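Local coordinates for protein glypican-1 (Homo sapiens, PDB 4YWT) that bears heparan sulfate chains at the cell surface, through which it binds alpha-4 (V) collagen and takes part in Schwann cell myelination, at residues 233-238 against 453-458; 282-287 against 430-435; 287-292 against 390-395. The protein carries 3 engineered substitutions. One frame throughout, in Å; residues are numbered along the deposited sequence.

Contact 1: 233-238 against 453-458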
# COMPACT_ATOMS: atom_id res chain seq x y z
N VAL A 233 -7.10 -1.69 1.26
CA VAL A 233 -7.48 -0.85 2.40
C VAL A 233 -8.86 -0.23 2.19
O VAL A 233 -9.72 -0.29 3.07
CB VAL A 233 -6.44 0.26 2.65
CG1 VAL A 233 -6.93 1.21 3.74
CG2 VAL A 233 -5.10 -0.35 3.03
N ARG A 234 -9.06 0.36 1.01
CA ARG A 234 -10.33 0.99 0.67
C ARG A 234 -11.52 0.03 0.80
O ARG A 234 -12.59 0.43 1.24
CB ARG A 234 -10.28 1.55 -0.76
CG ARG A 234 -11.60 2.12 -1.25
CD ARG A 234 -11.51 2.59 -2.70
NE ARG A 234 -11.04 1.53 -3.59
CZ ARG A 234 -11.82 0.60 -4.12
NH1 ARG A 234 -13.12 0.58 -3.85
NH2 ARG A 234 -11.30 -0.32 -4.93
N LYS A 235 -11.31 -1.22 0.42
CA LYS A 235 -12.39 -2.21 0.44
C LYS A 235 -12.63 -2.76 1.84
O LYS A 235 -13.78 -2.95 2.26
CB LYS A 235 -12.08 -3.35 -0.53
CG LYS A 235 -12.22 -2.95 -1.99
CD LYS A 235 -11.62 -3.99 -2.92
CE LYS A 235 -11.74 -3.55 -4.37
NZ LYS A 235 -10.70 -4.18 -5.24
N VAL A 236 -11.55 -3.02 2.57
CA VAL A 236 -11.62 -3.53 3.93
C VAL A 236 -12.28 -2.52 4.86
O VAL A 236 -13.03 -2.89 5.77
CB VAL A 236 -10.22 -3.90 4.47
CG1 VAL A 236 -10.25 -4.12 5.98
CG2 VAL A 236 -9.70 -5.14 3.76
N ALA A 237 -12.03 -1.24 4.60
CA ALA A 237 -12.62 -0.16 5.40
C ALA A 237 -14.15 -0.24 5.46
O ALA A 237 -14.77 0.27 6.40
CB ALA A 237 -12.19 1.19 4.86
N GLN A 238 -14.76 -0.88 4.47
CA GLN A 238 -16.21 -0.94 4.37
C GLN A 238 -16.81 -2.13 5.13
O GLN A 238 -18.03 -2.26 5.22
CB GLN A 238 -16.65 -0.99 2.91
CG GLN A 238 -16.28 0.25 2.10
CD GLN A 238 -17.07 1.48 2.51
OE1 GLN A 238 -17.99 1.41 3.32
NE2 GLN A 238 -16.70 2.63 1.95
N ARG A 453 -11.43 -12.10 2.81
CA ARG A 453 -10.85 -13.25 2.12
C ARG A 453 -10.43 -12.91 0.69
O ARG A 453 -9.32 -13.25 0.25
CB ARG A 453 -11.83 -14.42 2.12
CG ARG A 453 -11.63 -15.38 3.27
CD ARG A 453 -10.21 -15.93 3.24
NE ARG A 453 -9.77 -16.45 4.52
CZ ARG A 453 -8.54 -16.87 4.77
NH1 ARG A 453 -7.62 -16.83 3.81
NH2 ARG A 453 -8.21 -17.34 5.97
N GLN A 454 -11.31 -12.22 -0.03
CA GLN A 454 -11.01 -11.79 -1.39
C GLN A 454 -9.79 -10.86 -1.43
O GLN A 454 -8.90 -11.01 -2.28
CB GLN A 454 -12.22 -11.09 -2.02
CG GLN A 454 -13.39 -12.03 -2.28
CD GLN A 454 -14.63 -11.31 -2.77
OE1 GLN A 454 -14.67 -10.08 -2.80
NE2 GLN A 454 -15.64 -12.08 -3.16
N GLN A 455 -9.74 -9.92 -0.48
CA GLN A 455 -8.60 -9.01 -0.38
C GLN A 455 -7.31 -9.78 -0.11
O GLN A 455 -6.25 -9.45 -0.67
CB GLN A 455 -8.84 -7.97 0.71
CG GLN A 455 -10.04 -7.08 0.46
CD GLN A 455 -10.19 -6.71 -1.00
OE1 GLN A 455 -9.36 -5.99 -1.56
NE2 GLN A 455 -11.25 -7.21 -1.64
N ILE A 456 -7.39 -10.79 0.74
CA ILE A 456 -6.25 -11.65 1.03
C ILE A 456 -5.79 -12.34 -0.24
O ILE A 456 -4.58 -12.47 -0.49
CB ILE A 456 -6.59 -12.69 2.13
CG1 ILE A 456 -6.75 -12.00 3.48
CG2 ILE A 456 -5.51 -13.75 2.22
CD1 ILE A 456 -7.12 -12.93 4.61
N MET A 457 -6.74 -12.78 -1.06
CA MET A 457 -6.39 -13.36 -2.35
C MET A 457 -5.64 -12.36 -3.23
O MET A 457 -4.62 -12.71 -3.84
CB MET A 457 -7.64 -13.87 -3.09
CG MET A 457 -8.28 -15.11 -2.48
SD MET A 457 -7.12 -16.34 -1.86
CE MET A 457 -6.07 -16.64 -3.29
N GLN A 458 -6.14 -11.13 -3.28
CA GLN A 458 -5.47 -10.07 -4.03
C GLN A 458 -4.03 -9.88 -3.57
O GLN A 458 -3.10 -9.81 -4.39
CB GLN A 458 -6.24 -8.75 -3.90
CG GLN A 458 -7.62 -8.77 -4.54
CD GLN A 458 -7.57 -9.05 -6.03
OE1 GLN A 458 -7.12 -8.21 -6.81
NE2 GLN A 458 -8.03 -10.23 -6.43
O HOH W 1 -8.26 -5.23 -4.03

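Contact 2: 282-287 against 430-435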
# COMPACT_ATOMS: atom_id res chain seq x y z
N GLN A 282 -10.29 -8.21 10.17
CA GLN A 282 -9.32 -7.26 9.64
C GLN A 282 -7.90 -7.72 9.98
O GLN A 282 -6.98 -7.55 9.19
CB GLN A 282 -9.56 -5.85 10.20
CG GLN A 282 -10.83 -5.18 9.71
CD GLN A 282 -12.05 -5.52 10.55
OE1 GLN A 282 -12.03 -6.47 11.33
NE2 GLN A 282 -13.10 -4.72 10.41
N ALA A 283 -7.75 -8.31 11.17
CA ALA A 283 -6.44 -8.76 11.63
C ALA A 283 -5.97 -10.01 10.88
O ALA A 283 -4.79 -10.34 10.91
CB ALA A 283 -6.48 -9.02 13.13
N ASP A 284 -6.89 -10.70 10.22
CA ASP A 284 -6.51 -11.86 9.42
C ASP A 284 -5.71 -11.48 8.16
O ASP A 284 -5.08 -12.33 7.54
CB ASP A 284 -7.74 -12.67 9.01
CG ASP A 284 -8.17 -13.64 10.09
OD1 ASP A 284 -7.35 -13.96 10.97
OD2 ASP A 284 -9.34 -14.10 10.05
N LEU A 285 -5.72 -10.20 7.80
CA LEU A 285 -4.98 -9.71 6.63
C LEU A 285 -3.48 -9.62 6.89
O LEU A 285 -2.69 -9.41 5.97
CB LEU A 285 -5.50 -8.34 6.20
CG LEU A 285 -6.94 -8.22 5.71
CD1 LEU A 285 -7.50 -6.85 6.06
CD2 LEU A 285 -7.01 -8.45 4.21
N ASP A 286 -3.10 -9.79 8.16
CA ASP A 286 -1.74 -9.55 8.64
C ASP A 286 -0.64 -10.21 7.80
O ASP A 286 0.23 -9.52 7.27
CB ASP A 286 -1.62 -10.03 10.09
CG ASP A 286 -0.29 -9.68 10.72
OD1 ASP A 286 0.11 -8.50 10.64
OD2 ASP A 286 0.36 -10.58 11.28
N ALA A 287 -0.70 -11.53 7.69
CA ALA A 287 0.35 -12.31 7.04
C ALA A 287 0.60 -11.89 5.59
O ALA A 287 1.74 -11.67 5.18
CB ALA A 287 0.02 -13.79 7.10
N ASP A 430 -3.79 -12.29 18.03
CA ASP A 430 -4.41 -11.63 16.88
C ASP A 430 -5.00 -12.64 15.90
O ASP A 430 -4.47 -13.73 15.72
CB ASP A 430 -3.40 -10.74 16.17
CG ASP A 430 -2.64 -9.85 17.13
OD1 ASP A 430 -3.26 -8.94 17.73
OD2 ASP A 430 -1.41 -10.05 17.29
N GLY A 431 -6.12 -12.26 15.28
CA GLY A 431 -6.74 -13.09 14.26
C GLY A 431 -8.03 -13.75 14.71
O GLY A 431 -8.27 -13.90 15.91
N LEU A 432 -8.86 -14.12 13.74
CA LEU A 432 -10.18 -14.67 14.01
C LEU A 432 -10.14 -15.89 14.91
O LEU A 432 -10.84 -15.95 15.92
CB LEU A 432 -10.88 -15.02 12.69
CG LEU A 432 -12.36 -15.39 12.79
CD1 LEU A 432 -13.17 -14.21 13.30
CD2 LEU A 432 -12.88 -15.85 11.43
N ALA A 433 -9.30 -16.86 14.54
CA ALA A 433 -9.20 -18.12 15.28
C ALA A 433 -8.86 -17.91 16.75
O ALA A 433 -9.37 -18.60 17.62
CB ALA A 433 -8.17 -19.03 14.62
N ASN A 434 -7.99 -16.93 17.01
CA ASN A 434 -7.56 -16.64 18.38
C ASN A 434 -8.63 -16.00 19.25
O ASN A 434 -8.41 -15.78 20.44
CB ASN A 434 -6.32 -15.74 18.35
CG ASN A 434 -5.05 -16.50 18.07
OD1 ASN A 434 -4.86 -17.62 18.54
ND2 ASN A 434 -4.15 -15.89 17.29
N GLN A 435 -9.79 -15.72 18.67
CA GLN A 435 -10.86 -15.06 19.41
C GLN A 435 -11.96 -16.02 19.86
O GLN A 435 -13.00 -15.59 20.34
CB GLN A 435 -11.48 -13.94 18.57
CG GLN A 435 -10.48 -12.97 17.99
CD GLN A 435 -9.53 -12.43 19.04
OE1 GLN A 435 -9.94 -12.06 20.14
NE2 GLN A 435 -8.24 -12.37 18.70

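Contact 3: 287-292 against 390-395. With CA (calcium ion), chain F.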
# COMPACT_ATOMS: atom_id res chain seq x y z
N ALA A 287 -0.70 -11.53 7.69
CA ALA A 287 0.35 -12.31 7.04
C ALA A 287 0.60 -11.89 5.59
O ALA A 287 1.74 -11.67 5.18
CB ALA A 287 0.02 -13.79 7.10
N GLU A 288 -0.47 -11.79 4.81
CA GLU A 288 -0.35 -11.48 3.39
C GLU A 288 -0.03 -10.01 3.15
O GLU A 288 0.63 -9.66 2.17
CB GLU A 288 -1.62 -11.89 2.64
CG GLU A 288 -1.91 -13.38 2.69
CD GLU A 288 -0.69 -14.24 2.42
OE1 GLU A 288 0.05 -13.95 1.46
OE2 GLU A 288 -0.46 -15.20 3.18
N TRP A 289 -0.51 -9.15 4.05
CA TRP A 289 -0.15 -7.74 4.01
C TRP A 289 1.36 -7.59 4.21
O TRP A 289 2.04 -6.90 3.44
CB TRP A 289 -0.93 -6.95 5.07
CG TRP A 289 -0.58 -5.50 5.19
CD1 TRP A 289 0.30 -4.94 6.07
CD2 TRP A 289 -1.12 -4.41 4.43
NE1 TRP A 289 0.35 -3.58 5.90
CE2 TRP A 289 -0.51 -3.23 4.90
CE3 TRP A 289 -2.06 -4.32 3.39
CZ2 TRP A 289 -0.81 -1.97 4.37
CZ3 TRP A 289 -2.35 -3.07 2.87
CH2 TRP A 289 -1.73 -1.92 3.36
N ARG A 290 1.88 -8.28 5.23
CA ARG A 290 3.31 -8.27 5.51
C ARG A 290 4.11 -8.87 4.37
O ARG A 290 5.19 -8.37 4.04
CB ARG A 290 3.60 -9.03 6.81
CG ARG A 290 3.11 -8.34 8.07
CD ARG A 290 3.50 -9.12 9.31
NE ARG A 290 2.91 -8.56 10.52
CZ ARG A 290 3.48 -7.61 11.26
NH1 ARG A 290 4.65 -7.10 10.91
NH2 ARG A 290 2.87 -7.17 12.35
N ASN A 291 3.60 -9.94 3.76
CA ASN A 291 4.26 -10.55 2.61
C ASN A 291 4.37 -9.57 1.45
O ASN A 291 5.45 -9.38 0.87
CB ASN A 291 3.51 -11.81 2.17
CG ASN A 291 3.74 -12.99 3.09
OD1 ASN A 291 4.77 -13.07 3.76
ND2 ASN A 291 2.78 -13.91 3.12
N LEU A 292 3.24 -8.96 1.11
CA LEU A 292 3.20 -7.99 0.02
C LEU A 292 4.16 -6.84 0.27
O LEU A 292 4.96 -6.51 -0.60
CB LEU A 292 1.78 -7.44 -0.17
CG LEU A 292 1.69 -6.54 -1.41
CD1 LEU A 292 1.96 -7.36 -2.66
CD2 LEU A 292 0.35 -5.84 -1.50
N ASP A 390 2.49 -3.30 10.35
CA ASP A 390 1.85 -3.83 11.55
C ASP A 390 0.40 -3.38 11.68
O ASP A 390 -0.26 -3.66 12.68
CB ASP A 390 2.62 -3.42 12.80
CG ASP A 390 2.76 -1.90 12.95
OD1 ASP A 390 2.11 -1.15 12.19
OD2 ASP A 390 3.51 -1.46 13.84
N PHE A 391 -0.09 -2.67 10.66
CA PHE A 391 -1.36 -1.95 10.72
C PHE A 391 -2.53 -2.78 11.27
O PHE A 391 -3.14 -2.43 12.29
CB PHE A 391 -1.72 -1.44 9.32
CG PHE A 391 -2.93 -0.56 9.29
CD1 PHE A 391 -2.87 0.73 9.81
CD2 PHE A 391 -4.11 -1.00 8.73
CE1 PHE A 391 -3.99 1.55 9.78
CE2 PHE A 391 -5.23 -0.19 8.70
CZ PHE A 391 -5.16 1.09 9.22
N TRP A 392 -2.80 -3.89 10.60
CA TRP A 392 -4.00 -4.69 10.84
C TRP A 392 -4.06 -5.31 12.23
O TRP A 392 -5.14 -5.68 12.70
CB TRP A 392 -4.11 -5.78 9.77
CG TRP A 392 -4.13 -5.20 8.40
CD1 TRP A 392 -3.15 -5.29 7.45
CD2 TRP A 392 -5.17 -4.40 7.82
NE1 TRP A 392 -3.53 -4.61 6.31
CE2 TRP A 392 -4.76 -4.06 6.52
CE3 TRP A 392 -6.41 -3.95 8.28
CZ2 TRP A 392 -5.55 -3.28 5.67
CZ3 TRP A 392 -7.19 -3.19 7.44
CH2 TRP A 392 -6.76 -2.86 6.15
N ILE A 393 -2.92 -5.43 12.89
CA ILE A 393 -2.90 -5.94 14.25
C ILE A 393 -2.60 -4.83 15.26
O ILE A 393 -2.79 -5.00 16.46
CB ILE A 393 -1.87 -7.06 14.43
CG1 ILE A 393 -0.45 -6.50 14.32
CG2 ILE A 393 -2.10 -8.17 13.42
CD1 ILE A 393 0.60 -7.44 14.84
N SER A 394 -2.12 -3.70 14.76
CA SER A 394 -1.83 -2.57 15.63
C SER A 394 -3.08 -1.72 15.83
O SER A 394 -3.11 -0.85 16.70
CB SER A 394 -0.70 -1.70 15.06
OG SER A 394 -1.16 -0.93 13.97
N LEU A 395 -4.11 -1.99 15.03
CA LEU A 395 -5.39 -1.27 15.16
C LEU A 395 -5.94 -1.18 16.60
O LEU A 395 -6.24 -0.08 17.07
CB LEU A 395 -6.45 -1.91 14.26
CG LEU A 395 -6.47 -1.48 12.79
CD1 LEU A 395 -7.65 -2.11 12.07
CD2 LEU A 395 -6.51 0.03 12.68
CA CA F . 3.41 0.70 12.87
O HOH W 2 1.58 1.29 14.28
O HOH W 3 1.20 1.31 12.21
O HOH W 4 5.38 -0.47 12.19

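Contact 1: 233-238 against 453-458
Lys235 packs its carbons against the amide of Gln455 and sends its ammonium group on to a water. The lysine runs nearly perpendicular to the glutamine, and its aliphatic part lies over the glutamine amide. Lys235 CD is the atom that presses closest, 3.3 Å from Gln455 OE1 and 3.5 Å from Gln455 NE2. Deeper in, Val236 CG2 meets Gln455 CG at 3.8 Å, the two side chains running antiparallel alongside each other. This inner side is closely filled: both residues also rest on Leu285, and Val236 reaches Trp392 as well. A bend in the Gln455 chain (chi2 -38°) brings its amide back toward the lysine.

The outer side is looser. No direct hydrogen bond joins the segments there; instead a water accepts from Lys235 NZ at 2.9 Å and donates to Gln455 OE1 at 2.8 Å. The lysine runs extended beyond CG, which carries its ammonium past the packed carbons to that water. Gln455 OE1, an oxygen of a buried residue, thus gains a polar partner by way of the bridge. Here the end of helix 204-236 and the first turns of helix 450-471 pack side by side, with an apolar inner edge and a water-bridged outer edge, in the elongated, mainly alpha-helical glypican fold.

Contact 2: 282-287 against 430-435
The type I beta turn from Ala283 to Asp286, at the junction of helix 280-283 with helix 286-299, offers Asp284 to Gly431 and Leu432 of the loop that precedes helix 450-471. It is a worked example of a loop fastened to a helical core by one carboxylate gripping one backbone amide. The only hydrogen bond between the two segments runs from Leu432 N to Asp284 OD1, 3.2 Å long and fairly straight, with an N-H...O angle of 163°. The amide approaches from above the carboxylate plane, 38° out of it. The same oxygen lies 3.5 Å from Gly431 CA, while the second oxygen, Asp284 OD2, is close against Leu432 CB at 3.2 Å. Both branches of the carboxylate are therefore applied to the loop, one to an N-H and a glycine CA, the other to an apolar carbon.

Backbone meets backbone closely at this point, since the CA atoms of Asp284 and Gly431 are 5.0 Å apart. Gly431 has an extended conformation with positive phi (108°), which glycine adopts readily, and it carries no CB to crowd Asp284 OD1. Ala283 adds a small apolar contact beside this bond, its CB turned toward the loop. Leu432 packs its side chain on Ala280, Asn281, Val443 and Pro448, so the residue is held by its amide and by its carbons alike.

The loop is also braced from within, as it folds back on itself into the 3-10 segment 433-435. Asn434 ND2 donates to Asp430 O at 2.7 Å, and Gln435 NE2, with its acceptor lying in its amide plane, reaches Gly431 O at 3.2 Å.

Contact 3: 287-292 against 390-395
Asp390 O is gripped by two amides, Ser394 N at 2.8 Å and Ile393 N at 3.2 Å, and this fixes the start of helix 391-404 where the Asp390 backbone and Ile393 lie against Arg290. The aspartate side chain turns away from helix 286-299 and chelates a calcium ion, with Asp390 OD1 and Asp390 OD2 each 2.4 Å from the metal. Three waters and Asp387 O complete the site. The Arg290 guanidinium stays off the carboxylate: its NH2 lies 3.6 Å from Asp390 CA and 3.4 Å from Ile393 CD1, the methyl meeting it at the edge. The salt-bridge partner of Arg290 NE is Asp286 OD1, on its own helix.

The buried half is a T-shaped pair. Trp392 presents the edge of its five-membered ring to the face of Trp289, the planes standing at 89°. Trp392 NE1 sits over that face, 3.1 Å from Trp289 CD2, with Trp392 CD1 following at 3.4 Å from Trp289 CG. With Trp289 CG anti to the backbone N (chi1 176°), the Trp289 indole extends across to meet Trp392, and Trp289 NE1 donates to Val388 O.

Directing an N-H-bearing edge at a pi face probably adds electrostatic attraction to the apolar contact, so two indoles join helices 286-299 and 391-404 beside a calcium ion that links Asp387, at the end of helix 373-387, to Asp390, just before helix 391-404.

How the contacts relate
From the N terminus, the chain meets the six segments in the order 233-238, 282-287, 287-292, 390-395, 430-435 and 453-458, so the contacts nest without crossing. Contact 3 closes the innermost loop, contact 2 encloses it, and contact 1 surrounds both, bringing helix 450-471 back to helix 204-236. Contacts 2 and 3 share Ala287, and both use helix 286-299. The three meet in one core around Leu285 and Trp392: Leu285 CD1 lies 3.6 Å from Val236 CG2, and Trp392 CZ3 is 3.5 Å from Val236 CG1. Together they tie five helices, the short 280-283 among them, and the loop after strand 420-421 into one body.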